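Local coordinates for protein involved in catabolism of external DNA (Legionella pneumophila subsp. pneumophila, PDB 2OO3) that probably transfers a methyl group from S-adenosyl-L-methionine to N6 of one adenine in 23S ribosomal RNA, at residues A[196-201]-A[207-212]; A[70-75]-A[261-266]; A[81-86]-A[97-102]; A[169-172]-A[176-179]. One frame throughout, in Å; residues are numbered along the deposited sequence.

In the fold
The four contacts belong to one class I methyltransferase fold, a Rossmann-like sheet covered by helices. Along the chain, interaction 3 closes first, then interaction 4, then interaction 1, all between the two segments of interaction 2, which are separated by 185 intervening residues. Interactions 1 and 4 are neighbours, with centres about 9 Å apart: strand 193-200 is backed by helices 174-188 and 203-216, close to the predicted catalytic Asp166. Across the chain's centre, interaction 3 lies about 26 Å from interaction 1, centre to centre, beside predicted cofactor-binding residues. Interaction 2, its centre about 15 Å from that of interaction 3, touches it through Trp70, Arg73 and Ile84 and ties two helix ends together at the surface.

Interaction 1: residues A[196-201]-A[207-212]; sequences VWYPVV and EQFLRK
Tyr198 is met by two successive residues of helix 203-216, Phe209 beside the base of its ring and Leu210 over a face. The contact joins a central strand of the class I methyltransferase sheet to the helix that follows it; the axes of 196-200 and 207-212 approach to 10.1 Å and run roughly antiparallel. Tyr198 holds its CG between backbone N and carbonyl carbon (chi1 61°), which swings the ring off the strand toward the helix. The two aromatic rings meet obliquely, their planes 44° apart, and Phe209 CE2 comes within 3.6 Å of Tyr198 CD2 while also lying close to Tyr198 CB. Farther along, Phe209 CZ passes beyond the tyrosine to Val196, whose methyl CG2 lies at the edge of the Phe209 ring, 4.1 Å from Phe209 CZ. Pro179 of helix 174-188 also packs on Phe209, so Phe209 sits between the strand and helix 174-188. The hydroxyl of Tyr198 is hydrogen-bonded to Glu224 on strand 220-226, which helps to fix the buried ring. The Leu210 side chain crosses that of Tyr198 at about a right angle and sets CD2 over the ring face in a CH-pi contact, 28° off the normal and 3.7 Å from Tyr198 CZ.

Interaction 2: residues A[70-75]-A[261-266]; sequences WLDREN and TTYFNP
Asp72 turns its carboxylate away from its own backbone N (chi1 -152°), and Tyr263 swings its ring to lie anti to its carbonyl carbon (chi1 -65°), so that the two side chains converge nearly at right angles. Tyr263 OH donates a short hydrogen bond of 2.6 Å to Asp72 OD2. The oxygen is met on its anti side, somewhat out of the carboxylate plane, whereas it lies in the plane of the tyrosine ring at the edge; carboxylate and ring are 63° apart. The aliphatic part of the aspartate joins in, with Asp72 CB 3.6 Å from Tyr263 CE1. The phenol oxygen has a second partner in a water, which donates to Tyr263 OH at 2.9 Å and to the backbone Asn75 O at 3.2 Å. Since the water acts as hydrogen-bond donor to the phenol oxygen, the phenol's own O-H is directed to the carboxylate, and the negative charge of Asp72 would probably polarise it further. This surface contact joins the C-terminal ends of helices 66-71 and 249-263, far apart in the sequence of the Rossmann-like domain and away from the predicted cofactor and catalytic residues. Asp72 is where the first helix breaks off, followed by a short 3-10 turn. That turn is secured by Asn75 N bonding to Asp72 O, and Asn75 ND2 adds a weak bond to Asp72 OD1, the carboxylate oxygen not used by the tyrosine. On Trp70 O, Arg73 N and Arg73 NH1 arrive from opposite faces of the carbonyl plane, the latter at 3.0 Å, and the indole of Trp70 lies against the guanidinium.

Interaction 3: residues A[81-86]-A[97-102]; sequences LEYISV and SYYPGS
Tyr83 reaches the phenol end of Tyr99 edge-on, its hydroxyl oxygen lying 3.4 Å from Tyr99 CE1. The two side chains cross at about a right angle, and each hydroxyl sits near the plane of the other's ring. They are joined by a hydrogen bond of 2.7 Å between Tyr83 OH and Tyr99 OH. Both tyrosines carry CG opposite the backbone N, Tyr83 at chi1 179° and Tyr99 at -174°, and it is their far ends that span the distance between helix 81-90 and strand 98-100. Tyr99 OH has a further hydrogen bond to His20 ND1 on helix 14-30, so two groups hold it. Next to the polar pair runs an apolar one: Val86 directs its CG1 at the ring of Pro100, 3.9 Å from Pro100 CG. The same proline leans on its neighbour in sequence, Pro100 CD lying above the rim of one face of Tyr99. Phe105 of helix 102-109 packs against Val86, Pro100 and Tyr83, adding to the buried surroundings. Strand 98-100 pairs with 48-50 and leads through Gly101, the N-cap, into helix 102-109. With Ser102 and His20 both predicted to bind S-adenosyl-L-methionine, the arrangement is consistent with a second shell behind the cofactor pocket of a class I methyltransferase, in which Tyr99 would help to position His20.

Interaction 4: residues A[169-172]-A[176-179]; sequences YERK and KEIP
The DPSY sequence from the predicted catalytic Asp166 to Tyr169, which matches motif IV of the adenine-N6 methyltransferases, leads into a loop whose Arg171 and Tyr169 pack against the start of helix 174-188 at Glu177 and Ile178. In this Rossmann-like fold the loop follows strand 161-165, near the predicted active site. Its outer link is a salt bridge in which Arg171 grips Glu177 end-on, each terminal nitrogen taking one oxygen. Arg171 NH1 bonds Glu177 OE2 at 3.0 Å, nearly straight with an N-H...O angle of 167°; Arg171 NH2 bonds Glu177 OE1 at 2.9 Å, on that oxygen's syn lone pair. Both oxygens lie close to the guanidinium plane, yet the carboxylate itself is turned 41° against it, and OE2 is therefore approached from somewhat out of the carboxylate plane. The arginine chain bends at chi3 (-68°) to point its two terminal nitrogens edge-on at a glutamate that stretches out beyond CG. Two bonds of this kind limit the rotation of both groups even in an exposed setting. The loop backbone is held from the same helix: Glu174 accepts from the amides of Tyr169 and Arg171, one with each carboxylate oxygen. On the buried side the phenol of Tyr169 is hydrogen-bonded to Trp197 O of strand 193-200, and Tyr169 OH rests 4.3 Å from Ile178 CG2.

Interaction 1: residues A[196-201]-A[207-212]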
# COMPACT_ATOMS: atom_id res chain seq x y z
N VAL A 196 2.05 2.76 -6.03
CA VAL A 196 1.80 1.41 -6.57
C VAL A 196 2.78 0.41 -5.94
O VAL A 196 4.00 0.67 -5.89
CB VAL A 196 1.84 1.38 -8.12
CG1 VAL A 196 3.18 1.89 -8.65
CG2 VAL A 196 1.51 -0.03 -8.70
N TRP A 197 2.23 -0.68 -5.41
CA TRP A 197 3.00 -1.79 -4.86
C TRP A 197 3.37 -2.73 -6.01
O TRP A 197 2.55 -2.98 -6.92
CB TRP A 197 2.14 -2.55 -3.81
CG TRP A 197 2.87 -3.75 -3.24
CD1 TRP A 197 3.83 -3.74 -2.23
CD2 TRP A 197 2.78 -5.10 -3.71
NE1 TRP A 197 4.31 -5.03 -2.05
CE2 TRP A 197 3.68 -5.87 -2.94
CE3 TRP A 197 2.04 -5.72 -4.74
CZ2 TRP A 197 3.85 -7.24 -3.15
CZ3 TRP A 197 2.18 -7.09 -4.92
CH2 TRP A 197 3.07 -7.84 -4.12
N TYR A 198 4.56 -3.34 -5.93
CA TYR A 198 4.96 -4.37 -6.90
C TYR A 198 5.82 -5.43 -6.21
O TYR A 198 6.51 -5.13 -5.22
CB TYR A 198 5.73 -3.72 -8.06
CG TYR A 198 7.00 -3.02 -7.65
CD1 TYR A 198 8.22 -3.70 -7.62
CD2 TYR A 198 7.00 -1.65 -7.32
CE1 TYR A 198 9.41 -3.04 -7.25
CE2 TYR A 198 8.16 -1.00 -6.97
CZ TYR A 198 9.36 -1.70 -6.93
OH TYR A 198 10.50 -1.02 -6.57
N PRO A 199 5.76 -6.68 -6.71
CA PRO A 199 6.60 -7.74 -6.18
C PRO A 199 7.92 -7.86 -6.92
O PRO A 199 8.08 -7.34 -8.02
CB PRO A 199 5.77 -9.01 -6.45
CG PRO A 199 5.01 -8.70 -7.71
CD PRO A 199 4.83 -7.19 -7.75
N VAL A 200 8.86 -8.56 -6.28
CA VAL A 200 10.05 -9.08 -6.94
C VAL A 200 9.96 -10.61 -6.94
O VAL A 200 10.24 -11.30 -5.92
CB VAL A 200 11.36 -8.59 -6.26
CG1 VAL A 200 12.59 -9.10 -7.07
CG2 VAL A 200 11.38 -7.08 -6.20
N VAL A 201 9.47 -11.13 -8.06
CA VAL A 201 9.32 -12.57 -8.28
C VAL A 201 10.21 -12.97 -9.46
O VAL A 201 10.91 -13.99 -9.43
CB VAL A 201 7.85 -12.94 -8.59
CG1 VAL A 201 7.72 -14.45 -8.82
CG2 VAL A 201 6.90 -12.49 -7.46
N GLU A 207 11.96 -5.24 -13.61
CA GLU A 207 12.76 -4.19 -14.24
C GLU A 207 12.04 -3.55 -15.43
O GLU A 207 12.20 -2.35 -15.69
CB GLU A 207 14.14 -4.72 -14.67
CG GLU A 207 15.13 -5.00 -13.50
CD GLU A 207 15.45 -3.74 -12.67
OE1 GLU A 207 15.43 -2.62 -13.22
OE2 GLU A 207 15.69 -3.84 -11.46
N GLN A 208 11.25 -4.34 -16.17
CA GLN A 208 10.47 -3.80 -17.29
C GLN A 208 9.33 -2.90 -16.80
O GLN A 208 9.03 -1.85 -17.40
CB GLN A 208 9.94 -4.91 -18.19
CG GLN A 208 11.08 -5.59 -19.03
CD GLN A 208 10.62 -6.90 -19.63
OE1 GLN A 208 9.93 -6.90 -20.64
NE2 GLN A 208 10.99 -8.03 -18.99
N PHE A 209 8.70 -3.33 -15.73
CA PHE A 209 7.69 -2.53 -15.01
C PHE A 209 8.32 -1.21 -14.55
O PHE A 209 7.80 -0.12 -14.84
CB PHE A 209 7.17 -3.36 -13.82
CG PHE A 209 6.31 -2.59 -12.82
CD1 PHE A 209 4.94 -2.48 -13.02
CD2 PHE A 209 6.89 -2.01 -11.68
CE1 PHE A 209 4.13 -1.77 -12.08
CE2 PHE A 209 6.09 -1.29 -10.76
CZ PHE A 209 4.72 -1.18 -10.96
N LEU A 210 9.46 -1.30 -13.87
CA LEU A 210 10.11 -0.10 -13.34
C LEU A 210 10.56 0.90 -14.45
O LEU A 210 10.50 2.12 -14.24
CB LEU A 210 11.30 -0.49 -12.45
CG LEU A 210 10.99 -1.17 -11.10
CD1 LEU A 210 12.28 -1.56 -10.43
CD2 LEU A 210 10.15 -0.23 -10.20
N ARG A 211 10.95 0.41 -15.63
CA ARG A 211 11.35 1.31 -16.72
C ARG A 211 10.15 2.12 -17.19
O ARG A 211 10.26 3.34 -17.44
CB ARG A 211 11.99 0.54 -17.89
CG ARG A 211 12.43 1.45 -19.10
CD ARG A 211 13.20 0.64 -20.18
NE ARG A 211 14.48 0.12 -19.71
CZ ARG A 211 15.61 0.83 -19.61
NH1 ARG A 211 15.64 2.11 -19.97
NH2 ARG A 211 16.72 0.26 -19.15
N LYS A 212 8.99 1.47 -17.29
CA LYS A 212 7.75 2.18 -17.63
C LYS A 212 7.34 3.17 -16.54
O LYS A 212 6.96 4.28 -16.86
CB LYS A 212 6.58 1.22 -17.91
CG LYS A 212 6.83 0.25 -19.04
CD LYS A 212 7.53 0.93 -20.22
CE LYS A 212 6.55 1.45 -21.24
NZ LYS A 212 7.27 1.84 -22.49

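Interaction 2: residues A[70-75]-A[261-266]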
# COMPACT_ATOMS: atom_id res chain seq x y z
N TRP A 70 4.33 -7.03 15.52
CA TRP A 70 3.28 -6.89 16.50
C TRP A 70 3.72 -7.31 17.90
O TRP A 70 3.48 -6.60 18.88
CB TRP A 70 2.07 -7.74 16.12
CG TRP A 70 0.95 -7.81 17.18
CD1 TRP A 70 0.63 -8.91 17.95
CD2 TRP A 70 0.01 -6.77 17.55
NE1 TRP A 70 -0.43 -8.61 18.78
CE2 TRP A 70 -0.83 -7.31 18.56
CE3 TRP A 70 -0.18 -5.44 17.14
CZ2 TRP A 70 -1.88 -6.58 19.13
CZ3 TRP A 70 -1.23 -4.69 17.72
CH2 TRP A 70 -2.06 -5.27 18.72
N LEU A 71 4.36 -8.47 17.98
CA LEU A 71 4.84 -8.96 19.27
C LEU A 71 5.81 -7.97 19.93
O LEU A 71 5.80 -7.83 21.16
CB LEU A 71 5.51 -10.33 19.11
CG LEU A 71 4.51 -11.46 18.84
CD1 LEU A 71 5.22 -12.76 18.61
CD2 LEU A 71 3.49 -11.60 19.95
N ASP A 72 6.63 -7.30 19.12
CA ASP A 72 7.61 -6.34 19.64
C ASP A 72 7.15 -4.89 19.59
O ASP A 72 7.98 -3.98 19.59
CB ASP A 72 8.93 -6.44 18.86
CG ASP A 72 10.12 -6.03 19.70
OD1 ASP A 72 10.07 -6.21 20.94
OD2 ASP A 72 11.12 -5.54 19.12
N ARG A 73 5.83 -4.68 19.57
CA ARG A 73 5.30 -3.36 19.26
C ARG A 73 5.74 -2.23 20.22
O ARG A 73 5.84 -1.07 19.81
CB ARG A 73 3.77 -3.40 19.13
CG ARG A 73 3.03 -3.75 20.39
CD ARG A 73 1.58 -4.11 20.06
NE ARG A 73 0.83 -4.58 21.23
CZ ARG A 73 0.82 -5.83 21.68
NH1 ARG A 73 1.53 -6.78 21.09
NH2 ARG A 73 0.09 -6.14 22.75
N GLU A 74 6.01 -2.60 21.48
CA GLU A 74 6.39 -1.62 22.50
C GLU A 74 7.81 -1.13 22.30
O GLU A 74 8.24 -0.18 22.94
CB GLU A 74 6.16 -2.19 23.91
CG GLU A 74 4.66 -2.42 24.24
CD GLU A 74 3.83 -1.13 24.22
OE1 GLU A 74 4.32 -0.13 24.81
OE2 GLU A 74 2.71 -1.10 23.64
N ASN A 75 8.52 -1.76 21.39
CA ASN A 75 9.87 -1.37 21.05
C ASN A 75 10.01 -0.69 19.69
O ASN A 75 11.14 -0.49 19.21
CB ASN A 75 10.78 -2.59 21.16
CG ASN A 75 10.91 -3.08 22.60
OD1 ASN A 75 11.71 -2.54 23.36
ND2 ASN A 75 10.12 -4.10 22.99
N THR A 261 14.14 -4.53 8.48
CA THR A 261 15.21 -5.47 8.18
C THR A 261 15.76 -6.08 9.48
O THR A 261 16.43 -7.10 9.42
CB THR A 261 16.38 -4.86 7.40
OG1 THR A 261 17.00 -3.83 8.18
CG2 THR A 261 15.92 -4.27 6.07
N THR A 262 15.47 -5.47 10.64
CA THR A 262 15.84 -6.12 11.91
C THR A 262 14.86 -7.24 12.30
O THR A 262 15.19 -8.07 13.13
CB THR A 262 16.00 -5.12 13.09
OG1 THR A 262 14.72 -4.64 13.53
CG2 THR A 262 16.90 -3.94 12.71
N TYR A 263 13.66 -7.24 11.72
CA TYR A 263 12.66 -8.29 11.98
C TYR A 263 12.62 -9.36 10.88
O TYR A 263 12.40 -10.52 11.16
CB TYR A 263 11.25 -7.68 12.18
CG TYR A 263 11.15 -6.81 13.42
CD1 TYR A 263 10.94 -7.38 14.67
CD2 TYR A 263 11.27 -5.43 13.33
CE1 TYR A 263 10.87 -6.60 15.81
CE2 TYR A 263 11.21 -4.62 14.48
CZ TYR A 263 11.00 -5.21 15.70
OH TYR A 263 10.91 -4.41 16.84
N PHE A 264 12.84 -8.98 9.64
CA PHE A 264 12.71 -9.93 8.54
C PHE A 264 14.10 -10.43 8.10
O PHE A 264 14.90 -9.65 7.59
CB PHE A 264 12.00 -9.28 7.36
CG PHE A 264 10.64 -8.65 7.71
CD1 PHE A 264 9.79 -9.22 8.64
CD2 PHE A 264 10.20 -7.51 7.03
CE1 PHE A 264 8.54 -8.64 8.94
CE2 PHE A 264 8.98 -6.91 7.33
CZ PHE A 264 8.14 -7.50 8.30
N ASN A 265 14.37 -11.73 8.29
CA ASN A 265 15.70 -12.33 7.97
C ASN A 265 16.86 -11.45 8.46
O ASN A 265 17.70 -11.03 7.67
CB ASN A 265 15.84 -12.59 6.46
CG ASN A 265 16.89 -13.68 6.13
OD1 ASN A 265 17.39 -14.36 7.03
ND2 ASN A 265 17.22 -13.83 4.85
N PRO A 266 16.91 -11.13 9.77
CA PRO A 266 17.92 -10.14 10.13
C PRO A 266 19.32 -10.64 9.84
O PRO A 266 19.58 -11.84 9.90
CB PRO A 266 17.71 -9.93 11.62
CG PRO A 266 16.97 -11.11 12.08
CD PRO A 266 16.13 -11.57 10.92
O HOH W 1 12.56 -2.05 16.74

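Interaction 3: residues A[81-86]-A[97-102]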
# COMPACT_ATOMS: atom_id res chain seq x y z
N LEU A 81 3.40 4.07 14.93
CA LEU A 81 2.23 4.26 15.79
C LEU A 81 0.90 4.09 15.09
O LEU A 81 0.04 3.41 15.60
CB LEU A 81 2.25 5.63 16.52
CG LEU A 81 3.32 5.74 17.61
CD1 LEU A 81 3.42 7.24 18.05
CD2 LEU A 81 2.96 4.85 18.77
N GLU A 82 0.72 4.74 13.95
CA GLU A 82 -0.63 4.74 13.31
C GLU A 82 -0.94 3.33 12.84
O GLU A 82 -2.06 2.83 13.01
CB GLU A 82 -0.67 5.72 12.13
CG GLU A 82 -0.65 7.22 12.55
CD GLU A 82 0.79 7.82 12.68
OE1 GLU A 82 1.80 7.10 12.87
OE2 GLU A 82 0.90 9.07 12.58
N TYR A 83 0.07 2.67 12.28
CA TYR A 83 -0.08 1.30 11.80
C TYR A 83 -0.49 0.36 12.93
O TYR A 83 -1.47 -0.37 12.81
CB TYR A 83 1.26 0.83 11.20
CG TYR A 83 1.29 -0.61 10.66
CD1 TYR A 83 0.48 -0.99 9.57
CD2 TYR A 83 2.14 -1.55 11.21
CE1 TYR A 83 0.51 -2.29 9.06
CE2 TYR A 83 2.17 -2.86 10.72
CZ TYR A 83 1.38 -3.22 9.63
OH TYR A 83 1.42 -4.52 9.13
N ILE A 84 0.29 0.34 14.00
CA ILE A 84 -0.01 -0.46 15.16
C ILE A 84 -1.38 -0.17 15.76
O ILE A 84 -2.08 -1.08 16.19
CB ILE A 84 1.13 -0.35 16.24
CG1 ILE A 84 2.46 -0.96 15.69
CG2 ILE A 84 0.77 -1.08 17.56
CD1 ILE A 84 2.39 -2.47 15.34
N SER A 85 -1.76 1.11 15.86
CA SER A 85 -3.02 1.46 16.53
C SER A 85 -4.20 0.83 15.78
O SER A 85 -5.14 0.40 16.42
CB SER A 85 -3.23 2.97 16.65
OG SER A 85 -3.54 3.50 15.40
N VAL A 86 -4.13 0.78 14.45
CA VAL A 86 -5.22 0.15 13.69
C VAL A 86 -5.31 -1.38 13.93
O VAL A 86 -6.41 -1.96 14.04
CB VAL A 86 -5.12 0.48 12.17
CG1 VAL A 86 -6.18 -0.25 11.36
CG2 VAL A 86 -5.23 1.96 11.94
N SER A 97 -5.84 -11.95 15.78
CA SER A 97 -6.89 -12.77 15.21
C SER A 97 -7.26 -12.27 13.83
O SER A 97 -7.61 -13.07 12.97
CB SER A 97 -8.16 -12.74 16.07
OG SER A 97 -7.93 -13.37 17.33
N TYR A 98 -7.18 -10.94 13.66
CA TYR A 98 -7.53 -10.24 12.42
C TYR A 98 -6.40 -9.36 11.96
O TYR A 98 -5.71 -8.71 12.77
CB TYR A 98 -8.81 -9.40 12.60
CG TYR A 98 -10.05 -10.18 12.18
CD1 TYR A 98 -10.67 -9.93 10.96
CD2 TYR A 98 -10.56 -11.21 12.99
CE1 TYR A 98 -11.82 -10.69 10.56
CE2 TYR A 98 -11.69 -11.97 12.60
CZ TYR A 98 -12.30 -11.70 11.40
OH TYR A 98 -13.40 -12.45 11.01
N TYR A 99 -6.20 -9.32 10.65
CA TYR A 99 -5.34 -8.30 10.05
C TYR A 99 -6.19 -7.37 9.14
O TYR A 99 -6.97 -7.87 8.32
CB TYR A 99 -4.19 -8.97 9.25
CG TYR A 99 -3.18 -7.97 8.72
CD1 TYR A 99 -2.24 -7.41 9.57
CD2 TYR A 99 -3.20 -7.56 7.39
CE1 TYR A 99 -1.32 -6.49 9.10
CE2 TYR A 99 -2.30 -6.61 6.91
CZ TYR A 99 -1.35 -6.10 7.79
OH TYR A 99 -0.48 -5.14 7.37
N PRO A 100 -6.03 -6.03 9.27
CA PRO A 100 -6.81 -5.13 8.42
C PRO A 100 -6.27 -5.04 7.00
O PRO A 100 -5.06 -5.17 6.77
CB PRO A 100 -6.69 -3.77 9.12
CG PRO A 100 -5.72 -3.92 10.24
CD PRO A 100 -5.12 -5.30 10.18
N GLY A 101 -7.17 -4.84 6.04
CA GLY A 101 -6.73 -4.57 4.68
C GLY A 101 -6.55 -3.08 4.56
O GLY A 101 -6.94 -2.34 5.46
N SER A 102 -5.98 -2.62 3.44
CA SER A 102 -5.76 -1.20 3.21
C SER A 102 -7.01 -0.33 3.40
O SER A 102 -6.92 0.77 3.99
CB SER A 102 -5.05 -0.97 1.85
OG SER A 102 -5.92 -1.32 0.79

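Interaction 4: residues A[169-172]-A[176-179]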
# COMPACT_ATOMS: atom_id res chain seq x y z
N TYR A 169 -0.67 -9.06 -9.67
CA TYR A 169 0.27 -9.53 -10.70
C TYR A 169 0.17 -11.06 -10.94
O TYR A 169 1.18 -11.71 -11.21
CB TYR A 169 1.73 -9.15 -10.38
CG TYR A 169 1.92 -7.67 -10.18
CD1 TYR A 169 2.22 -6.83 -11.25
CD2 TYR A 169 1.73 -7.11 -8.93
CE1 TYR A 169 2.35 -5.45 -11.08
CE2 TYR A 169 1.87 -5.75 -8.72
CZ TYR A 169 2.17 -4.92 -9.79
OH TYR A 169 2.33 -3.60 -9.55
N GLU A 170 -1.03 -11.63 -10.77
CA GLU A 170 -1.26 -13.03 -11.17
C GLU A 170 -1.13 -13.22 -12.70
O GLU A 170 -0.81 -14.32 -13.14
CB GLU A 170 -2.59 -13.61 -10.61
CG GLU A 170 -3.86 -12.90 -11.11
CD GLU A 170 -5.17 -13.61 -10.68
OE1 GLU A 170 -5.28 -14.05 -9.50
OE2 GLU A 170 -6.09 -13.71 -11.52
N ARG A 171 -1.38 -12.17 -13.50
CA ARG A 171 -1.06 -12.20 -14.94
C ARG A 171 0.21 -11.38 -15.21
O ARG A 171 0.37 -10.26 -14.71
CB ARG A 171 -2.21 -11.70 -15.82
CG ARG A 171 -3.55 -12.48 -15.64
CD ARG A 171 -4.71 -11.87 -16.43
NE ARG A 171 -5.11 -10.55 -15.91
CZ ARG A 171 -4.79 -9.38 -16.47
NH1 ARG A 171 -4.08 -9.35 -17.60
NH2 ARG A 171 -5.18 -8.25 -15.91
N LYS A 172 1.09 -11.95 -16.02
CA LYS A 172 2.32 -11.30 -16.43
C LYS A 172 1.97 -9.95 -17.06
O LYS A 172 2.69 -8.95 -16.89
CB LYS A 172 2.99 -12.20 -17.47
CG LYS A 172 4.27 -11.73 -18.06
CD LYS A 172 4.58 -12.74 -19.15
CE LYS A 172 5.38 -12.20 -20.26
NZ LYS A 172 5.95 -13.35 -21.04
N LYS A 176 2.73 -4.61 -17.45
CA LYS A 176 2.62 -3.53 -18.44
C LYS A 176 1.29 -2.79 -18.40
O LYS A 176 1.26 -1.58 -18.68
CB LYS A 176 2.94 -4.00 -19.86
CG LYS A 176 2.15 -5.12 -20.35
CD LYS A 176 2.25 -5.19 -21.88
CE LYS A 176 1.13 -6.07 -22.45
NZ LYS A 176 1.53 -7.50 -22.33
N GLU A 177 0.20 -3.48 -18.03
CA GLU A 177 -1.10 -2.79 -17.90
C GLU A 177 -1.05 -1.67 -16.86
O GLU A 177 -1.59 -0.59 -17.05
CB GLU A 177 -2.18 -3.78 -17.51
CG GLU A 177 -2.52 -4.75 -18.63
CD GLU A 177 -3.38 -5.91 -18.19
OE1 GLU A 177 -3.69 -6.02 -16.98
OE2 GLU A 177 -3.77 -6.72 -19.07
N ILE A 178 -0.42 -1.96 -15.73
CA ILE A 178 -0.43 -1.05 -14.58
C ILE A 178 0.28 0.26 -14.88
O ILE A 178 -0.33 1.31 -14.72
CB ILE A 178 0.09 -1.77 -13.28
CG1 ILE A 178 -0.95 -2.81 -12.83
CG2 ILE A 178 0.41 -0.77 -12.18
CD1 ILE A 178 -2.34 -2.26 -12.49
N PRO A 179 1.55 0.22 -15.33
CA PRO A 179 2.16 1.52 -15.63
C PRO A 179 1.46 2.27 -16.76
O PRO A 179 1.49 3.49 -16.76
CB PRO A 179 3.57 1.15 -16.08
CG PRO A 179 3.85 -0.19 -15.39
CD PRO A 179 2.51 -0.88 -15.53